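PDB 3LRK: alpha-galactosidase 1 from Saccharomyces cerevisiae, which hydrolyses terminal, non-reducing alpha-D-galactose residues from alpha-D-galactosides such as galactose oligosaccharides, galactomannans and galactolipids. Local coordinates for residues Tyr68-Asp73 with Val143-Tyr148; Leu28-Gly33 with Met285-Leu290. The protein carries 1 engineered substitution. All coordinates share one frame; numbering follows the deposited sequence.

Interaction 1: Tyr68-Asp73 with Val143-Tyr148. With GOL (glycerol), chain H.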
loop_
_atom_site.group_PDB
_atom_site.type_symbol
_atom_site.label_atom_id
_atom_site.label_comp_id
_atom_site.label_asym_id
_atom_site.label_seq_id
_atom_site.Cartn_x
_atom_site.Cartn_y
_atom_site.Cartn_z
ATOM N N TYR A 68 -33.392 -9.184 17.156
ATOM C CA TYR A 68 -33.086 -9.859 15.894
ATOM C C TYR A 68 -32.572 -11.274 16.156
ATOM O O TYR A 68 -31.526 -11.457 16.788
ATOM C CB TYR A 68 -32.068 -9.056 15.067
ATOM C CG TYR A 68 -32.645 -7.829 14.409
ATOM C CD1 TYR A 68 -33.453 -7.938 13.278
ATOM C CD2 TYR A 68 -32.374 -6.556 14.906
ATOM C CE1 TYR A 68 -33.988 -6.801 12.663
ATOM C CE2 TYR A 68 -32.904 -5.415 14.302
ATOM C CZ TYR A 68 -33.703 -5.547 13.182
ATOM O OH TYR A 68 -34.226 -4.427 12.589
ATOM N N ILE A 69 -33.347 -12.259 15.712
ATOM C CA ILE A 69 -32.940 -13.668 15.709
ATOM C C ILE A 69 -32.368 -13.965 14.328
ATOM O O ILE A 69 -33.116 -14.088 13.332
ATOM C CB ILE A 69 -34.140 -14.621 16.026
ATOM C CG1 ILE A 69 -34.764 -14.278 17.391
ATOM C CG2 ILE A 69 -33.707 -16.099 15.949
ATOM C CD1 ILE A 69 -33.777 -14.354 18.592
ATOM N N ILE A 70 -31.042 -14.045 14.264
ATOM C CA ILE A 70 -30.352 -14.112 12.978
ATOM C C ILE A 70 -29.851 -15.520 12.673
ATOM O O ILE A 70 -28.910 -16.011 13.296
ATOM C CB ILE A 70 -29.172 -13.107 12.882
ATOM C CG1 ILE A 70 -29.618 -11.690 13.261
ATOM C CG2 ILE A 70 -28.564 -13.132 11.469
ATOM C CD1 ILE A 70 -28.466 -10.802 13.775
ATOM N N LEU A 71 -30.509 -16.148 11.707
ATOM C CA LEU A 71 -30.120 -17.446 11.182
ATOM C C LEU A 71 -28.959 -17.210 10.223
ATOM O O LEU A 71 -29.079 -16.412 9.285
ATOM C CB LEU A 71 -31.290 -18.092 10.440
ATOM C CG LEU A 71 -31.042 -19.410 9.681
ATOM C CD1 LEU A 71 -30.748 -20.564 10.627
ATOM C CD2 LEU A 71 -32.205 -19.731 8.774
ATOM N N ASP A 72 -27.851 -17.904 10.465
ATOM C CA ASP A 72 -26.623 -17.723 9.686
ATOM C C ASP A 72 -26.570 -18.709 8.503
ATOM O O ASP A 72 -27.598 -19.008 7.903
ATOM C CB ASP A 72 -25.403 -17.836 10.620
ATOM C CG ASP A 72 -24.217 -16.981 10.163
ATOM O OD1 ASP A 72 -24.146 -15.784 10.516
ATOM O OD2 ASP A 72 -23.342 -17.521 9.456
ATOM N N ASP A 73 -25.371 -19.186 8.165
ATOM C CA ASP A 73 -25.095 -19.993 6.965
ATOM C C ASP A 73 -25.745 -21.392 7.036
ATOM O O ASP A 73 -26.319 -21.760 8.061
ATOM C CB ASP A 73 -23.566 -20.124 6.825
ATOM C CG ASP A 73 -23.081 -20.314 5.376
ATOM O OD1 ASP A 73 -23.851 -20.699 4.461
ATOM O OD2 ASP A 73 -21.878 -20.062 5.156
ATOM N N VAL A 143 -38.625 -11.951 5.992
ATOM C CA VAL A 143 -37.357 -11.672 6.647
ATOM C C VAL A 143 -37.216 -10.161 6.918
ATOM O O VAL A 143 -37.655 -9.355 6.118
ATOM C CB VAL A 143 -36.200 -12.189 5.731
ATOM C CG1 VAL A 143 -34.823 -11.713 6.212
ATOM C CG2 VAL A 143 -36.250 -13.716 5.643
ATOM N N ASP A 144 -36.599 -9.798 8.042
ATOM C CA ASP A 144 -36.466 -8.384 8.467
ATOM C C ASP A 144 -35.047 -7.843 8.457
ATOM O O ASP A 144 -34.841 -6.651 8.714
ATOM C CB ASP A 144 -37.031 -8.202 9.880
ATOM C CG ASP A 144 -38.411 -8.798 10.034
ATOM O OD1 ASP A 144 -39.349 -8.355 9.330
ATOM O OD2 ASP A 144 -38.542 -9.736 10.841
ATOM N N TYR A 145 -34.075 -8.716 8.172
ATOM C CA TYR A 145 -32.651 -8.429 8.356
ATOM C C TYR A 145 -31.854 -9.389 7.479
ATOM O O TYR A 145 -32.159 -10.583 7.414
ATOM C CB TYR A 145 -32.315 -8.636 9.833
ATOM C CG TYR A 145 -30.888 -8.414 10.326
ATOM C CD1 TYR A 145 -29.854 -9.306 10.011
ATOM C CD2 TYR A 145 -30.601 -7.346 11.181
ATOM C CE1 TYR A 145 -28.553 -9.115 10.529
ATOM C CE2 TYR A 145 -29.332 -7.145 11.686
ATOM C CZ TYR A 145 -28.306 -8.026 11.359
ATOM O OH TYR A 145 -27.041 -7.811 11.875
ATOM N N LEU A 146 -30.834 -8.870 6.801
ATOM C CA LEU A 146 -29.941 -9.730 6.003
ATOM C C LEU A 146 -28.495 -9.484 6.372
ATOM O O LEU A 146 -28.005 -8.352 6.265
ATOM C CB LEU A 146 -30.146 -9.504 4.494
ATOM C CG LEU A 146 -29.281 -10.348 3.530
ATOM C CD1 LEU A 146 -29.587 -11.842 3.644
ATOM C CD2 LEU A 146 -29.453 -9.862 2.082
ATOM N N LYS A 147 -27.807 -10.540 6.800
ATOM C CA LYS A 147 -26.352 -10.494 6.952
ATOM C C LYS A 147 -25.735 -10.964 5.621
ATOM O O LYS A 147 -26.065 -12.043 5.123
ATOM C CB LYS A 147 -25.912 -11.353 8.144
ATOM C CG LYS A 147 -24.418 -11.616 8.206
ATOM C CD LYS A 147 -24.036 -12.514 9.358
ATOM C CE LYS A 147 -22.574 -12.906 9.238
ATOM N NZ LYS A 147 -22.062 -13.596 10.451
ATOM N N TYR A 148 -24.849 -10.150 5.039
ATOM C CA TYR A 148 -24.488 -10.358 3.640
ATOM C C TYR A 148 -22.973 -10.444 3.477
ATOM O O TYR A 148 -22.273 -9.437 3.490
ATOM C CB TYR A 148 -25.152 -9.283 2.745
ATOM C CG TYR A 148 -25.236 -9.613 1.268
ATOM C CD1 TYR A 148 -25.768 -10.833 0.825
ATOM C CD2 TYR A 148 -24.810 -8.689 0.306
ATOM C CE1 TYR A 148 -25.857 -11.130 -0.535
ATOM C CE2 TYR A 148 -24.902 -8.966 -1.044
ATOM C CZ TYR A 148 -25.409 -10.188 -1.468
ATOM O OH TYR A 148 -25.485 -10.472 -2.815
HETATM C C1 GOL H . -19.977 -19.133 8.111
HETATM O O1 GOL H . -20.223 -19.624 6.816
HETATM C C2 GOL H . -19.942 -17.617 8.114
HETATM O O2 GOL H . -18.646 -17.148 7.795
HETATM C C3 GOL H . -20.310 -17.109 9.497
HETATM O O3 GOL H . -21.070 -15.945 9.286
HETATM O O HOH W 1 -35.798 -4.763 10.405
#
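Tyr68 and Tyr145 meet obliquely, their ring planes 47° apart and their centroids 4.9 Å from each other. CD2 of Tyr145 lies over one face of the Tyr68 ring, toward its rim, 3.6 Å from Tyr68 CD1. At the in-plane edge of the same ring, a water links Tyr68 OH with the backbone O of Asp144. One face of the Tyr145 ring receives Ile70: Ile70 CG1 makes a CH-pi contact 4.2 Å from the centroid, while Ile70 CD1 reaches the hydroxyl end. With CG anti to the backbone N (chi1 180°), Tyr145 projects its ring to where both Tyr68 and Ile70 meet it. The Tyr145 OH hydrogen-bonds to Gln31 NE2. These side chains belong to the interior of a TIM barrel, where strand 109-115 separates strands 68-70 and 145-149 and no backbone hydrogen bond joins the two. Further toward the C-terminal strand ends the contact becomes polar. The extended Lys147 chain brings NZ to 3.0 Å from Asp72 OD1, a salt bridge through the syn lone pair, with about 5 Å between the side chains of Lys147 and the nucleophile Asp149. A glycerol O3 sits between the two substrate-binding residues, accepting from Lys147 NZ at 2.8 Å and donating to Asp72 OD2. An alanine in place of Asp72 removes the carboxylate and would probably leave the Lys147 ammonium without its salt-bridge mate and freer to swing.

Interaction 2: Leu28-Gly33 with Met285-Leu290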
loop_
_atom_site.group_PDB
_atom_site.type_symbol
_atom_site.label_atom_id
_atom_site.label_comp_id
_atom_site.label_asym_id
_atom_site.label_seq_id
_atom_site.Cartn_x
_atom_site.Cartn_y
_atom_site.Cartn_z
ATOM N N LEU A 28 -31.492 3.275 13.458
ATOM C CA LEU A 28 -31.410 4.561 14.161
ATOM C C LEU A 28 -30.540 4.449 15.411
ATOM O O LEU A 28 -29.959 5.431 15.858
ATOM C CB LEU A 28 -32.805 5.125 14.477
ATOM C CG LEU A 28 -33.718 5.339 13.262
ATOM C CD1 LEU A 28 -35.014 6.032 13.703
ATOM C CD2 LEU A 28 -33.024 6.142 12.115
ATOM N N THR A 29 -30.467 3.238 15.962
ATOM C CA THR A 29 -29.451 2.851 16.937
ATOM C C THR A 29 -28.887 1.508 16.423
ATOM O O THR A 29 -29.500 0.889 15.551
ATOM C CB THR A 29 -30.059 2.605 18.320
ATOM O OG1 THR A 29 -31.064 1.580 18.212
ATOM C CG2 THR A 29 -30.669 3.910 18.914
ATOM N N PRO A 30 -27.729 1.062 16.948
ATOM C CA PRO A 30 -27.168 -0.208 16.484
ATOM C C PRO A 30 -28.120 -1.368 16.782
ATOM O O PRO A 30 -28.881 -1.298 17.748
ATOM C CB PRO A 30 -25.873 -0.327 17.290
ATOM C CG PRO A 30 -25.515 1.085 17.622
ATOM C CD PRO A 30 -26.848 1.700 17.939
ATOM N N GLN A 31 -28.105 -2.398 15.941
ATOM C CA GLN A 31 -28.990 -3.554 16.140
ATOM C C GLN A 31 -28.551 -4.397 17.326
ATOM O O GLN A 31 -27.385 -4.391 17.703
ATOM C CB GLN A 31 -29.119 -4.409 14.865
ATOM C CG GLN A 31 -27.875 -5.193 14.459
ATOM C CD GLN A 31 -26.919 -4.402 13.576
ATOM O OE1 GLN A 31 -26.784 -3.175 13.719
ATOM N NE2 GLN A 31 -26.248 -5.104 12.651
ATOM N N MET A 32 -29.510 -5.099 17.927
ATOM C CA MET A 32 -29.223 -6.051 18.989
ATOM C C MET A 32 -29.955 -7.346 18.674
ATOM O O MET A 32 -31.062 -7.324 18.134
ATOM C CB MET A 32 -29.700 -5.528 20.356
ATOM C CG MET A 32 -28.984 -4.286 20.866
ATOM S SD MET A 32 -29.879 -3.499 22.245
ATOM C CE MET A 32 -29.586 -4.715 23.534
ATOM N N GLY A 33 -29.336 -8.468 19.021
ATOM C CA GLY A 33 -29.947 -9.756 18.772
ATOM C C GLY A 33 -29.042 -10.927 19.070
ATOM O O GLY A 33 -28.245 -10.881 19.996
ATOM N N MET A 285 -19.682 1.024 23.642
ATOM C CA MET A 285 -19.171 2.393 23.612
ATOM C C MET A 285 -18.841 2.918 22.211
ATOM O O MET A 285 -18.953 4.123 21.950
ATOM C CB MET A 285 -17.927 2.475 24.485
ATOM C CG MET A 285 -17.635 3.863 25.013
ATOM S SD MET A 285 -15.942 3.940 25.594
ATOM C CE MET A 285 -15.120 3.443 24.089
ATOM N N VAL A 286 -18.419 2.017 21.320
ATOM C CA VAL A 286 -18.147 2.392 19.928
ATOM C C VAL A 286 -19.386 2.249 19.036
ATOM O O VAL A 286 -19.302 2.416 17.814
ATOM C CB VAL A 286 -16.926 1.628 19.326
ATOM C CG1 VAL A 286 -15.680 1.871 20.164
ATOM C CG2 VAL A 286 -17.201 0.126 19.199
ATOM N N LYS A 287 -20.532 1.942 19.649
ATOM C CA LYS A 287 -21.793 1.766 18.917
ATOM C C LYS A 287 -21.705 0.651 17.854
ATOM O O LYS A 287 -22.219 0.774 16.735
ATOM C CB LYS A 287 -22.272 3.096 18.322
ATOM C CG LYS A 287 -23.230 3.906 19.204
ATOM C CD LYS A 287 -22.609 4.442 20.498
ATOM C CE LYS A 287 -23.422 5.650 20.985
ATOM N NZ LYS A 287 -23.097 6.018 22.385
ATOM N N SER A 288 -21.042 -0.440 18.221
ATOM C CA SER A 288 -21.128 -1.667 17.454
ATOM C C SER A 288 -22.514 -2.275 17.685
ATOM O O SER A 288 -23.108 -2.066 18.755
ATOM C CB SER A 288 -20.050 -2.665 17.898
ATOM O OG SER A 288 -20.200 -3.916 17.232
ATOM N N PRO A 289 -23.049 -2.999 16.678
ATOM C CA PRO A 289 -24.130 -3.942 16.955
ATOM C C PRO A 289 -23.798 -4.802 18.177
ATOM O O PRO A 289 -22.623 -5.100 18.443
ATOM C CB PRO A 289 -24.168 -4.808 15.696
ATOM C CG PRO A 289 -23.690 -3.902 14.608
ATOM C CD PRO A 289 -22.695 -2.974 15.245
ATOM N N LEU A 290 -24.827 -5.169 18.936
ATOM C CA LEU A 290 -24.640 -6.047 20.083
ATOM C C LEU A 290 -25.428 -7.310 19.807
ATOM O O LEU A 290 -26.613 -7.389 20.095
ATOM C CB LEU A 290 -25.095 -5.377 21.390
ATOM C CG LEU A 290 -24.461 -4.053 21.830
ATOM C CD1 LEU A 290 -25.134 -3.565 23.129
ATOM C CD2 LEU A 290 -22.934 -4.130 21.990
#
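Gln31 lays its side chain against the ring of Pro289. From CB, which packs on Tyr68, the chain takes the crowded position between backbone N and carbonyl carbon (chi1 70°), and Gln31 CG comes to 3.9 Å from Pro289 CB. A bend at chi2 then turns the amide onto the proline: Pro289 CG is nearly equidistant from CD, OE1 and NE2 of Gln31, and so sits above the amide plane, 3.3 Å from Gln31 OE1. NE2 donates to Ser203 OG as well as to Tyr145, which fixes the amide's rotation; OE1 is buried without a polar partner in the model. Alongside this side-chain contact the first strand of the barrel, 32-35, pairs in parallel with the last, 290-292, the closure that completes a TIM barrel. Leu290 N donates to Gln31 O at 2.9 Å, and Gly33 N to Leu290 O at 3.1 Å. Met32 and Leu290 lie side by side on the same face of the sheet, Met32 CG 4.1 Å from Leu290 CB. Ahead of the strand, Lys287, with positive phi, is the C-prime residue of the Schellman motif ending helix 273-285. Its backbone O receives the Pro30 ring, Pro30 CG 3.4 Å from Lys287 O, where the chain leaves the helix for the barrel.

Interactions 1 and 2 lie in one barrel sheet, since strands 68-70 and 32-35 are neighbours, and along the chain the first is nested inside the loop closed by the second. They also touch, where Tyr68 N probably bonds to Met32 O. Interaction 2 is wholly buried near the centre of the chain and joins adjacent strands through backbone bonds, with prolines and aliphatic groups packed beside them. Interaction 1 is only partly buried and bridges strands that are not adjacent, mainly by side chains, with no direct backbone bond; its chemistry passes from aromatic packing to charged groups at the substrate site.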